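Local coordinates for protein DNA ligase (Archaeoglobus fulgidus, PDB 3GDE) that probably seals nicks in double-stranded DNA during replication, recombination and repair, using ATP and passing through an adenylated lysine intermediate, at residues Q232-E235 against S239-R242; H338-L343 against K416-V421; D383-M388 against V400-P405. All blocks are in the same frame, centred on the assembly; numbering follows the deposited sequence.

Contact 1 (Q232-E235 against S239-R242); sequences QVAE and SAVR
Beside the contact of A234 and E235 with S239 and A240, the guanidinium of R242 folds back over its own helix and lays one face above S239 CA, which lies toward the rim of the group and not under its centre. The E235 carboxylate does not reach it, E235 OE2 being 5.9 Å from R242 NH2. The true contact is small and mostly apolar. The methyl of A234 points at the helix, and its CB meets A240 CB at 3.9 Å, a methyl-to-methyl touch with A234 CA 6.1 Å from A240 CA. On the outer side, E235 CB approaches S239 OG at 4.0 Å, too far for more than grazing. With chi1 at 56°, the S239 hydroxyl sits between its backbone N and carbonyl carbon, in reach of S236 O, to which it is hydrogen-bonded. One water joins the two segments, accepting from E235 N at 3.2 Å and donating weakly to S239 OG at 3.5 Å. The turn carries the chain from strand 230-233 into helix 237-243, which leads on to the strand ending at K252, the predicted adenylated lysine of the ligase nucleotidyltransferase domain. L419 of strand 419-422 packs against both alanines from the inner side. With no direct hydrogen bond across it, the joint has one methyl pair as its main direct contact, supplemented by a water bridge with one weak leg, while the opposite charges of E235 and R242 probably add only a weak, long-range attraction.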
ATOM      1  N   GLN A 232     -16.441   8.869   0.399  1.00 32.81           N
ATOM      2  CA  GLN A 232     -17.396   7.786   0.641  1.00 35.07           C
ATOM      3  C   GLN A 232     -18.311   7.575  -0.563  1.00 35.52           C
ATOM      4  O   GLN A 232     -18.574   8.503  -1.315  1.00 35.09           O
ATOM      5  CB  GLN A 232     -18.265   8.082   1.868  1.00 34.92           C
ATOM      6  CG  GLN A 232     -17.564   7.892   3.198  1.00 35.98           C
ATOM      7  CD  GLN A 232     -18.483   8.191   4.375  1.00 36.55           C
ATOM      8  OE1 GLN A 232     -19.715   8.166   4.247  1.00 37.69           O
ATOM      9  NE2 GLN A 232     -17.884   8.471   5.535  1.00 38.31           N
ATOM     10  N   VAL A 233     -18.796   6.352  -0.742  1.00 37.15           N
ATOM     11  CA  VAL A 233     -19.789   6.098  -1.779  1.00 39.20           C
ATOM     12  C   VAL A 233     -21.154   6.591  -1.280  1.00 40.33           C
ATOM     13  O   VAL A 233     -21.604   6.206  -0.210  1.00 40.25           O
ATOM     14  CB  VAL A 233     -19.853   4.599  -2.215  1.00 39.23           C
ATOM     15  CG1 VAL A 233     -20.850   4.414  -3.364  1.00 39.66           C
ATOM     16  CG2 VAL A 233     -18.480   4.077  -2.623  1.00 38.87           C
ATOM     17  N   ALA A 234     -21.784   7.471  -2.053  1.00 42.18           N
ATOM     18  CA  ALA A 234     -23.127   7.952  -1.740  1.00 44.22           C
ATOM     19  C   ALA A 234     -24.158   6.933  -2.189  1.00 45.71           C
ATOM     20  O   ALA A 234     -23.958   6.243  -3.192  1.00 46.02           O
ATOM     21  CB  ALA A 234     -23.390   9.297  -2.419  1.00 44.11           C
ATOM     22  N   GLU A 235     -25.254   6.849  -1.442  1.00 47.67           N
ATOM     23  CA  GLU A 235     -26.373   5.962  -1.767  1.00 49.59           C
ATOM     24  C   GLU A 235     -26.997   6.366  -3.094  1.00 50.12           C
ATOM     25  O   GLU A 235     -27.238   5.529  -3.966  1.00 50.20           O
ATOM     26  CB  GLU A 235     -27.436   6.043  -0.672  1.00 50.14           C
ATOM     27  CG  GLU A 235     -26.888   6.077   0.758  1.00 52.36           C
ATOM     28  CD  GLU A 235     -27.882   6.661   1.758  1.00 55.52           C
ATOM     29  OE1 GLU A 235     -27.434   7.301   2.741  1.00 56.28           O
ATOM     30  OE2 GLU A 235     -29.110   6.492   1.556  1.00 56.40           O
ATOM     31  N   SER A 239     -29.638  12.170  -2.353  1.00 60.53           N
ATOM     32  CA  SER A 239     -29.374  12.040  -0.921  1.00 61.45           C
ATOM     33  C   SER A 239     -28.077  12.748  -0.547  1.00 62.05           C
ATOM     34  O   SER A 239     -27.974  13.359   0.522  1.00 62.33           O
ATOM     35  CB  SER A 239     -29.297  10.575  -0.515  1.00 61.45           C
ATOM     36  OG  SER A 239     -28.325   9.892  -1.286  1.00 62.64           O
ATOM     37  N   ALA A 240     -27.089  12.652  -1.434  1.00 62.71           N
ATOM     38  CA  ALA A 240     -25.819  13.351  -1.265  1.00 63.28           C
ATOM     39  C   ALA A 240     -26.022  14.865  -1.342  1.00 63.72           C
ATOM     40  O   ALA A 240     -25.557  15.608  -0.472  1.00 63.90           O
ATOM     41  CB  ALA A 240     -24.817  12.887  -2.318  1.00 63.11           C
ATOM     42  N   VAL A 241     -26.744  15.311  -2.369  1.00 64.26           N
ATOM     43  CA  VAL A 241     -26.927  16.743  -2.623  1.00 64.90           C
ATOM     44  C   VAL A 241     -28.018  17.376  -1.739  1.00 65.13           C
ATOM     45  O   VAL A 241     -28.433  18.516  -1.969  1.00 65.27           O
ATOM     46  CB  VAL A 241     -27.132  17.039  -4.150  1.00 64.89           C
ATOM     47  CG1 VAL A 241     -28.517  16.637  -4.606  1.00 65.42           C
ATOM     48  CG2 VAL A 241     -26.861  18.507  -4.473  1.00 65.19           C
ATOM     49  N   ARG A 242     -28.462  16.635  -0.723  1.00 65.39           N
ATOM     50  CA  ARG A 242     -29.353  17.186   0.296  1.00 65.67           C
ATOM     51  C   ARG A 242     -28.719  17.200   1.694  1.00 65.49           C
ATOM     52  O   ARG A 242     -29.036  18.080   2.509  1.00 65.53           O
ATOM     53  CB  ARG A 242     -30.729  16.501   0.293  1.00 65.69           C
ATOM     54  CG  ARG A 242     -30.787  15.109   0.901  1.00 66.04           C
ATOM     55  CD  ARG A 242     -32.239  14.670   1.093  1.00 66.58           C
ATOM     56  NE  ARG A 242     -32.335  13.369   1.759  1.00 68.58           N
ATOM     57  CZ  ARG A 242     -32.659  12.228   1.151  1.00 69.13           C
ATOM     58  NH1 ARG A 242     -32.939  12.204  -0.148  1.00 69.03           N
ATOM     59  NH2 ARG A 242     -32.710  11.101   1.853  1.00 69.46           N
TER
HETATM   60  O   HOH W   1     -25.381   9.430   0.518  1.00 60.29           O

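Contact 2 (H338-L343 against K416-V421); sequences HFFDIL and KNWLKV. With PO4 (phosphate ion), chain C; PO4 (phosphate ion), chain B.
F340 and W418 make the apolar part of this contact, with F340 CE1 3.9 Å from W418 CH2. The indole carbon arrives at the edge of the phenyl ring, near its plane, so the two rings do not stack. A chi1 of 57° sets the F340 ring between its own backbone N and carbonyl carbon and carries it toward the indole. The polar part is D341 OD2, which lies at the indole edge near its plane, 3.5 Å from W418 CZ2, with the carboxylate turned only 21° from the ring. The other oxygen, D341 OD1, accepts from I342 N at 2.8 Å through its anti lone pair and also forms a salt bridge with R357, which together probably help hold the carboxylate's rotation. An alanine at D341 would lose the carboxylate and is likely to leave R357 without this partner and the edge of W418 without its oxygen neighbour. K420, on the same segment as W418 but not touching 338-343, lies beside this contact: K420 NZ donates hydrogen bonds to O2 of phosphate B (2.6 Å) and to O2 and O4 of phosphate C (3.0 and 3.1 Å), anions probably taken from the crystallisation liquor. K252 and R414 also bind phosphate, consistent with a pocket for the nucleotide phosphates, where K420 and F340 are predicted to bind ATP. F340 and D341 form a classic beta bulge opposite D299 of strand 296-306, while strand 419-422 runs between strands 230-233 and 399-403, and K403 of strand 399-403 makes a cation-pi contact with W418.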
ATOM      1  N   HIS A 338      -6.072  15.801 -15.192  1.00 33.81           N
ATOM      2  CA  HIS A 338      -7.127  16.703 -14.746  1.00 33.06           C
ATOM      3  C   HIS A 338      -6.983  16.925 -13.254  1.00 32.51           C
ATOM      4  O   HIS A 338      -7.150  15.999 -12.457  1.00 32.94           O
ATOM      5  CB  HIS A 338      -8.507  16.131 -15.063  1.00 32.96           C
ATOM      6  CG  HIS A 338      -8.745  15.901 -16.523  1.00 33.00           C
ATOM      7  ND1 HIS A 338      -9.691  16.600 -17.241  1.00 32.79           N
ATOM      8  CD2 HIS A 338      -8.152  15.061 -17.404  1.00 32.12           C
ATOM      9  CE1 HIS A 338      -9.677  16.194 -18.496  1.00 32.75           C
ATOM     10  NE2 HIS A 338      -8.747  15.267 -18.623  1.00 32.70           N
ATOM     11  N   PHE A 339      -6.667  18.159 -12.884  1.00 31.56           N
ATOM     12  CA  PHE A 339      -6.450  18.517 -11.502  1.00 30.87           C
ATOM     13  C   PHE A 339      -7.722  19.045 -10.859  1.00 30.38           C
ATOM     14  O   PHE A 339      -8.494  19.758 -11.499  1.00 30.09           O
ATOM     15  CB  PHE A 339      -5.283  19.510 -11.388  1.00 30.77           C
ATOM     16  CG  PHE A 339      -3.967  18.925 -11.812  1.00 30.86           C
ATOM     17  CD1 PHE A 339      -3.331  17.967 -11.023  1.00 29.49           C
ATOM     18  CD2 PHE A 339      -3.366  19.311 -13.017  1.00 31.20           C
ATOM     19  CE1 PHE A 339      -2.114  17.408 -11.422  1.00 29.32           C
ATOM     20  CE2 PHE A 339      -2.136  18.760 -13.419  1.00 29.78           C
ATOM     21  CZ  PHE A 339      -1.517  17.804 -12.616  1.00 29.57           C
ATOM     22  N   PHE A 340      -7.945  18.651  -9.603  1.00 29.83           N
ATOM     23  CA  PHE A 340      -9.150  19.025  -8.860  1.00 29.29           C
ATOM     24  C   PHE A 340      -8.877  19.601  -7.474  1.00 29.04           C
ATOM     25  O   PHE A 340      -9.787  20.104  -6.826  1.00 28.96           O
ATOM     26  CB  PHE A 340     -10.136  17.851  -8.768  1.00 29.31           C
ATOM     27  CG  PHE A 340      -9.572  16.599  -8.127  1.00 29.62           C
ATOM     28  CD1 PHE A 340      -9.517  16.465  -6.736  1.00 29.74           C
ATOM     29  CD2 PHE A 340      -9.149  15.528  -8.916  1.00 30.17           C
ATOM     30  CE1 PHE A 340      -9.022  15.301  -6.138  1.00 29.07           C
ATOM     31  CE2 PHE A 340      -8.639  14.357  -8.323  1.00 29.84           C
ATOM     32  CZ  PHE A 340      -8.581  14.250  -6.927  1.00 29.19           C
ATOM     33  N   ASP A 341      -7.634  19.513  -7.012  1.00 29.04           N
ATOM     34  CA  ASP A 341      -7.265  20.096  -5.728  1.00 29.64           C
ATOM     35  C   ASP A 341      -5.785  20.471  -5.606  1.00 29.45           C
ATOM     36  O   ASP A 341      -4.951  20.070  -6.417  1.00 29.56           O
ATOM     37  CB  ASP A 341      -7.691  19.184  -4.567  1.00 29.72           C
ATOM     38  CG  ASP A 341      -8.325  19.956  -3.428  1.00 30.69           C
ATOM     39  OD1 ASP A 341      -7.907  21.105  -3.163  1.00 32.08           O
ATOM     40  OD2 ASP A 341      -9.246  19.415  -2.793  1.00 30.76           O
ATOM     41  N   ILE A 342      -5.487  21.248  -4.572  1.00 29.52           N
ATOM     42  CA  ILE A 342      -4.146  21.761  -4.310  1.00 29.67           C
ATOM     43  C   ILE A 342      -3.909  21.712  -2.795  1.00 30.03           C
ATOM     44  O   ILE A 342      -4.768  22.115  -2.009  1.00 29.39           O
ATOM     45  CB  ILE A 342      -3.971  23.195  -4.913  1.00 29.89           C
ATOM     46  CG1 ILE A 342      -2.571  23.767  -4.630  1.00 29.05           C
ATOM     47  CG2 ILE A 342      -5.120  24.142  -4.458  1.00 29.09           C
ATOM     48  CD1 ILE A 342      -2.248  25.010  -5.440  1.00 29.80           C
ATOM     49  N   LEU A 343      -2.758  21.181  -2.390  1.00 30.78           N
ATOM     50  CA  LEU A 343      -2.482  20.936  -0.968  1.00 31.77           C
ATOM     51  C   LEU A 343      -1.384  21.873  -0.489  1.00 32.78           C
ATOM     52  O   LEU A 343      -1.248  22.156   0.703  1.00 32.79           O
ATOM     53  CB  LEU A 343      -2.060  19.481  -0.711  1.00 31.19           C
ATOM     54  CG  LEU A 343      -2.591  18.257  -1.487  1.00 32.17           C
ATOM     55  CD1 LEU A 343      -2.380  16.984  -0.654  1.00 30.21           C
ATOM     56  CD2 LEU A 343      -4.041  18.361  -1.929  1.00 30.91           C
ATOM     57  N   LYS A 416     -17.611  12.027   5.081  1.00 36.82           N
ATOM     58  CA  LYS A 416     -18.739  12.402   4.236  1.00 37.86           C
ATOM     59  C   LYS A 416     -18.571  13.747   3.508  1.00 37.52           C
ATOM     60  O   LYS A 416     -19.473  14.168   2.788  1.00 37.91           O
ATOM     61  CB  LYS A 416     -20.029  12.398   5.059  1.00 38.06           C
ATOM     62  CG  LYS A 416     -20.430  11.014   5.556  1.00 39.59           C
ATOM     63  CD  LYS A 416     -21.861  10.986   6.100  1.00 39.59           C
ATOM     64  CE  LYS A 416     -22.119   9.707   6.912  1.00 42.32           C
ATOM     65  NZ  LYS A 416     -23.291   9.861   7.844  1.00 43.48           N
ATOM     66  N   ASN A 417     -17.429  14.416   3.682  1.00 36.97           N
ATOM     67  CA  ASN A 417     -17.200  15.710   3.022  1.00 36.59           C
ATOM     68  C   ASN A 417     -17.039  15.609   1.500  1.00 35.80           C
ATOM     69  O   ASN A 417     -17.291  16.571   0.771  1.00 35.63           O
ATOM     70  CB  ASN A 417     -16.005  16.439   3.639  1.00 37.11           C
ATOM     71  CG  ASN A 417     -16.353  17.152   4.947  1.00 38.55           C
ATOM     72  OD1 ASN A 417     -15.461  17.566   5.696  1.00 40.32           O
ATOM     73  ND2 ASN A 417     -17.645  17.305   5.220  1.00 40.00           N
ATOM     74  N   TRP A 418     -16.588  14.446   1.042  1.00 34.64           N
ATOM     75  CA  TRP A 418     -16.544  14.116  -0.373  1.00 33.43           C
ATOM     76  C   TRP A 418     -17.359  12.853  -0.521  1.00 33.28           C
ATOM     77  O   TRP A 418     -17.233  11.918   0.290  1.00 32.70           O
ATOM     78  CB  TRP A 418     -15.117  13.824  -0.835  1.00 32.56           C
ATOM     79  CG  TRP A 418     -14.153  14.986  -0.890  1.00 32.28           C
ATOM     80  CD1 TRP A 418     -14.317  16.239  -0.355  1.00 31.30           C
ATOM     81  CD2 TRP A 418     -12.839  14.971  -1.480  1.00 30.97           C
ATOM     82  NE1 TRP A 418     -13.202  17.009  -0.606  1.00 30.89           N
ATOM     83  CE2 TRP A 418     -12.281  16.257  -1.292  1.00 30.90           C
ATOM     84  CE3 TRP A 418     -12.093  14.001  -2.168  1.00 29.59           C
ATOM     85  CZ2 TRP A 418     -11.004  16.600  -1.765  1.00 30.97           C
ATOM     86  CZ3 TRP A 418     -10.827  14.345  -2.643  1.00 30.91           C
ATOM     87  CH2 TRP A 418     -10.298  15.635  -2.437  1.00 31.15           C
ATOM     88  N   LEU A 419     -18.201  12.825  -1.549  1.00 33.43           N
ATOM     89  CA  LEU A 419     -18.977  11.626  -1.871  1.00 33.40           C
ATOM     90  C   LEU A 419     -18.851  11.303  -3.358  1.00 33.29           C
ATOM     91  O   LEU A 419     -18.932  12.198  -4.203  1.00 32.98           O
ATOM     92  CB  LEU A 419     -20.447  11.812  -1.479  1.00 33.32           C
ATOM     93  CG  LEU A 419     -20.782  12.142  -0.017  1.00 33.88           C
ATOM     94  CD1 LEU A 419     -22.186  12.713   0.066  1.00 33.99           C
ATOM     95  CD2 LEU A 419     -20.644  10.937   0.918  1.00 34.09           C
ATOM     96  N   LYS A 420     -18.625  10.031  -3.674  1.00 33.19           N
ATOM     97  CA  LYS A 420     -18.687   9.588  -5.058  1.00 33.70           C
ATOM     98  C   LYS A 420     -20.056   9.004  -5.362  1.00 33.77           C
ATOM     99  O   LYS A 420     -20.574   8.180  -4.611  1.00 33.95           O
ATOM    100  CB  LYS A 420     -17.554   8.603  -5.443  1.00 33.85           C
ATOM    101  CG  LYS A 420     -16.924   7.803  -4.309  1.00 34.33           C
ATOM    102  CD  LYS A 420     -15.829   6.842  -4.807  1.00 33.82           C
ATOM    103  CE  LYS A 420     -14.720   6.723  -3.766  1.00 34.67           C
ATOM    104  NZ  LYS A 420     -13.895   5.488  -3.875  1.00 34.66           N
ATOM    105  N   VAL A 421     -20.653   9.465  -6.451  1.00 33.97           N
ATOM    106  CA  VAL A 421     -21.862   8.842  -6.970  1.00 34.23           C
ATOM    107  C   VAL A 421     -21.613   8.411  -8.409  1.00 33.73           C
ATOM    108  O   VAL A 421     -21.396   9.231  -9.305  1.00 33.96           O
ATOM    109  CB  VAL A 421     -23.126   9.745  -6.821  1.00 34.68           C
ATOM    110  CG1 VAL A 421     -22.811  11.164  -7.152  1.00 35.12           C
ATOM    111  CG2 VAL A 421     -24.283   9.220  -7.677  1.00 35.44           C
TER
HETATM  112  P   PO4 C 557     -13.265   3.892  -7.077  1.00 56.04           P
HETATM  113  O1  PO4 C 557     -13.262   4.338  -8.519  1.00 56.03           O
HETATM  114  O2  PO4 C 557     -14.601   4.114  -6.413  1.00 55.87           O
HETATM  115  O3  PO4 C 557     -12.900   2.429  -7.024  1.00 56.25           O
HETATM  116  O4  PO4 C 557     -12.246   4.707  -6.327  1.00 57.07           O
HETATM  117  P   PO4 B 556     -10.539   4.831  -3.306  1.00 32.49           P
HETATM  118  O1  PO4 B 556      -9.457   5.603  -4.034  1.00 33.14           O
HETATM  119  O2  PO4 B 556     -11.576   5.826  -2.856  1.00 31.51           O
HETATM  120  O3  PO4 B 556     -11.193   3.823  -4.225  1.00 31.33           O
HETATM  121  O4  PO4 B 556      -9.933   4.129  -2.123  1.00 32.73           O

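Contact 3 (D383-M388 against V400-P405)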
ATOM      1  N   ASP A 383     -31.290  18.725 -10.256  1.00 50.58           N
ATOM      2  CA  ASP A 383     -31.366  18.640 -11.717  1.00 50.59           C
ATOM      3  C   ASP A 383     -30.069  19.053 -12.391  1.00 50.34           C
ATOM      4  O   ASP A 383     -29.691  18.485 -13.425  1.00 50.20           O
ATOM      5  CB  ASP A 383     -32.525  19.491 -12.251  1.00 50.89           C
ATOM      6  CG  ASP A 383     -33.892  18.887 -11.948  1.00 51.82           C
ATOM      7  OD1 ASP A 383     -34.911  19.522 -12.296  1.00 53.61           O
ATOM      8  OD2 ASP A 383     -33.957  17.782 -11.372  1.00 52.18           O
ATOM      9  N   GLU A 384     -29.399  20.049 -11.813  1.00 50.19           N
ATOM     10  CA  GLU A 384     -28.102  20.504 -12.321  1.00 50.10           C
ATOM     11  C   GLU A 384     -27.010  19.441 -12.146  1.00 49.20           C
ATOM     12  O   GLU A 384     -26.226  19.193 -13.064  1.00 48.93           O
ATOM     13  CB  GLU A 384     -27.682  21.829 -11.675  1.00 50.46           C
ATOM     14  CG  GLU A 384     -28.227  23.069 -12.377  1.00 52.47           C
ATOM     15  CD  GLU A 384     -27.386  24.319 -12.115  1.00 55.83           C
ATOM     16  OE1 GLU A 384     -26.615  24.335 -11.125  1.00 56.26           O
ATOM     17  OE2 GLU A 384     -27.499  25.293 -12.901  1.00 56.81           O
ATOM     18  N   VAL A 385     -26.978  18.809 -10.975  1.00 48.31           N
ATOM     19  CA  VAL A 385     -26.002  17.748 -10.711  1.00 47.77           C
ATOM     20  C   VAL A 385     -26.283  16.475 -11.517  1.00 47.22           C
ATOM     21  O   VAL A 385     -25.343  15.805 -11.946  1.00 46.99           O
ATOM     22  CB  VAL A 385     -25.755  17.499  -9.177  1.00 47.88           C
ATOM     23  CG1 VAL A 385     -27.010  17.694  -8.367  1.00 47.95           C
ATOM     24  CG2 VAL A 385     -25.115  16.124  -8.907  1.00 48.15           C
ATOM     25  N   ARG A 386     -27.558  16.172 -11.767  1.00 46.89           N
ATOM     26  CA  ARG A 386     -27.917  15.066 -12.670  1.00 46.56           C
ATOM     27  C   ARG A 386     -27.497  15.324 -14.127  1.00 45.64           C
ATOM     28  O   ARG A 386     -27.132  14.394 -14.845  1.00 45.49           O
ATOM     29  CB  ARG A 386     -29.404  14.711 -12.577  1.00 46.96           C
ATOM     30  CG  ARG A 386     -29.765  13.433 -13.336  1.00 49.13           C
ATOM     31  CD  ARG A 386     -31.031  12.772 -12.809  1.00 52.87           C
ATOM     32  NE  ARG A 386     -30.753  11.752 -11.796  1.00 55.04           N
ATOM     33  CZ  ARG A 386     -31.183  11.788 -10.533  1.00 55.90           C
ATOM     34  NH1 ARG A 386     -31.926  12.799 -10.090  1.00 56.01           N
ATOM     35  NH2 ARG A 386     -30.871  10.799  -9.711  1.00 56.06           N
ATOM     36  N   LYS A 387     -27.523  16.586 -14.545  1.00 44.80           N
ATOM     37  CA  LYS A 387     -27.074  16.967 -15.883  1.00 43.94           C
ATOM     38  C   LYS A 387     -25.573  16.747 -16.055  1.00 43.01           C
ATOM     39  O   LYS A 387     -25.121  16.319 -17.119  1.00 43.15           O
ATOM     40  CB  LYS A 387     -27.432  18.429 -16.171  1.00 44.21           C
ATOM     41  CG  LYS A 387     -27.222  18.862 -17.619  1.00 45.16           C
ATOM     42  CD  LYS A 387     -28.113  20.053 -17.993  1.00 46.74           C
ATOM     43  CE  LYS A 387     -27.426  21.393 -17.734  1.00 47.44           C
ATOM     44  NZ  LYS A 387     -26.345  21.673 -18.726  1.00 47.59           N
ATOM     45  N   MET A 388     -24.808  17.057 -15.010  1.00 41.95           N
ATOM     46  CA  MET A 388     -23.359  16.840 -15.008  1.00 40.65           C
ATOM     47  C   MET A 388     -23.051  15.350 -14.983  1.00 39.32           C
ATOM     48  O   MET A 388     -22.213  14.874 -15.743  1.00 39.58           O
ATOM     49  CB  MET A 388     -22.704  17.531 -13.811  1.00 40.54           C
ATOM     50  CG  MET A 388     -21.298  17.995 -14.116  1.00 40.93           C
ATOM     51  SD  MET A 388     -20.381  18.532 -12.676  1.00 41.38           S
ATOM     52  CE  MET A 388     -19.178  19.596 -13.461  1.00 40.81           C
ATOM     53  N   VAL A 400     -20.176  11.467 -10.737  1.00 27.10           N
ATOM     54  CA  VAL A 400     -19.788  12.751 -10.162  1.00 27.34           C
ATOM     55  C   VAL A 400     -19.198  12.654  -8.762  1.00 27.82           C
ATOM     56  O   VAL A 400     -19.550  11.764  -7.984  1.00 27.47           O
ATOM     57  CB  VAL A 400     -20.961  13.783 -10.139  1.00 27.31           C
ATOM     58  CG1 VAL A 400     -21.273  14.300 -11.549  1.00 26.15           C
ATOM     59  CG2 VAL A 400     -22.193  13.195  -9.478  1.00 25.79           C
ATOM     60  N   MET A 401     -18.291  13.581  -8.464  1.00 28.43           N
ATOM     61  CA  MET A 401     -17.844  13.806  -7.101  1.00 29.48           C
ATOM     62  C   MET A 401     -18.668  14.956  -6.558  1.00 30.00           C
ATOM     63  O   MET A 401     -18.868  15.960  -7.247  1.00 30.36           O
ATOM     64  CB  MET A 401     -16.345  14.140  -7.049  1.00 29.44           C
ATOM     65  CG  MET A 401     -15.425  13.044  -7.587  1.00 29.51           C
ATOM     66  SD  MET A 401     -15.522  11.520  -6.619  1.00 34.39           S
ATOM     67  CE  MET A 401     -14.902  12.074  -5.040  1.00 32.65           C
ATOM     68  N   ILE A 402     -19.155  14.803  -5.333  1.00 30.96           N
ATOM     69  CA  ILE A 402     -19.938  15.837  -4.662  1.00 31.68           C
ATOM     70  C   ILE A 402     -19.266  16.226  -3.354  1.00 32.08           C
ATOM     71  O   ILE A 402     -19.156  15.409  -2.434  1.00 32.64           O
ATOM     72  CB  ILE A 402     -21.393  15.376  -4.409  1.00 32.11           C
ATOM     73  CG1 ILE A 402     -22.104  15.126  -5.751  1.00 32.27           C
ATOM     74  CG2 ILE A 402     -22.145  16.422  -3.567  1.00 31.98           C
ATOM     75  CD1 ILE A 402     -23.396  14.375  -5.651  1.00 34.31           C
ATOM     76  N   LYS A 403     -18.838  17.483  -3.264  1.00 32.21           N
ATOM     77  CA  LYS A 403     -17.978  17.930  -2.164  1.00 32.31           C
ATOM     78  C   LYS A 403     -18.515  19.167  -1.441  1.00 32.77           C
ATOM     79  O   LYS A 403     -19.086  20.051  -2.068  1.00 33.32           O
ATOM     80  CB  LYS A 403     -16.566  18.213  -2.694  1.00 31.95           C
ATOM     81  CG  LYS A 403     -15.957  17.088  -3.525  1.00 30.36           C
ATOM     82  CD  LYS A 403     -14.653  17.509  -4.153  1.00 27.91           C
ATOM     83  CE  LYS A 403     -13.900  16.299  -4.700  1.00 29.08           C
ATOM     84  NZ  LYS A 403     -12.629  16.708  -5.350  1.00 28.60           N
ATOM     85  N   LEU A 404     -18.312  19.224  -0.125  1.00 33.37           N
ATOM     86  CA  LEU A 404     -18.718  20.366   0.706  1.00 33.88           C
ATOM     87  C   LEU A 404     -17.793  21.552   0.428  1.00 34.02           C
ATOM     88  O   LEU A 404     -16.586  21.471   0.701  1.00 34.08           O
ATOM     89  CB  LEU A 404     -18.604  20.004   2.186  1.00 33.77           C
ATOM     90  CG  LEU A 404     -19.743  20.153   3.195  1.00 35.27           C
ATOM     91  CD1 LEU A 404     -19.147  20.583   4.527  1.00 35.15           C
ATOM     92  CD2 LEU A 404     -20.852  21.120   2.766  1.00 36.20           C
ATOM     93  N   PRO A 405     -18.344  22.654  -0.123  1.00 34.05           N
ATOM     94  CA  PRO A 405     -17.523  23.818  -0.505  1.00 34.19           C
ATOM     95  C   PRO A 405     -16.742  24.459   0.646  1.00 34.07           C
ATOM     96  O   PRO A 405     -15.770  25.165   0.400  1.00 33.97           O
ATOM     97  CB  PRO A 405     -18.554  24.802  -1.084  1.00 34.08           C
ATOM     98  CG  PRO A 405     -19.700  23.938  -1.497  1.00 34.16           C
ATOM     99  CD  PRO A 405     -19.763  22.860  -0.460  1.00 33.98           C
TER
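V385 of helix 382-394 packs on V400 and I402 of strand 399-403, and M388 on V400, in a helix-on-sheet layer of the nucleotidyltransferase fold. The strand carries most of the EGVMIK sequence, motif IV of this family. V385 CG2 makes two of the contacts, lying 4.1 Å from I402 CD1 and 4.2 Å from V400 CG2, and its side chain crosses both partners at about a right angle. It is the branch placed anti to the V385 backbone N that reaches the strand. I402 begins by pointing past the helix, and its extended chain, chi2 166°, brings CD1 back to V385. One turn along, M388 CB lies 4.2 Å from V400 CG1, while the rest of the M388 side chain continues toward V249 and W251 of strand 247-252. Helix and strand segments are broadly antiparallel but inclined, at 144°, with axes 9.6 Å from each other. Around this first shell, L237 and V241 of helix 237-243 cover V385, and V421 of the adjoining strand packs against V400 and I402. The strand itself is held by backbone hydrogen bonds to strands 247-252 and 419-422. K403, next after I402, has its side chain turned from the helix and forms a salt bridge with E250, a predicted ATP-binding residue, consistent with the motif IV strand linking the hydrophobic layer to the predicted nucleotide site. At the helix's inner surface V400 CG1 comes against the backbone itself, 4.0 Å from M388 C.

How the contacts relate
All three contacts lie in the adenylation domain and share neighbouring strands. Contact 1 is partly buried, with exposed E235 and a bridging water, whereas contacts 2 and 3 are buried. Strand 419-422, directly after W418 of contact 2, links them: its K420 pairs through backbone hydrogen bonds with Q232 and A234 of contact 1, and its L419 and V421 with I402 and V400 of contact 3. Contacts 1 and 3 also meet through their helices, where V241 CG2 touches V385 CG1 at 4.0 Å. Contact 3, nested within the loop that contact 2 closes, is purely aliphatic; contact 2 mixes aromatic, carboxylate and phosphate chemistry, as suits its place at the predicted ATP site.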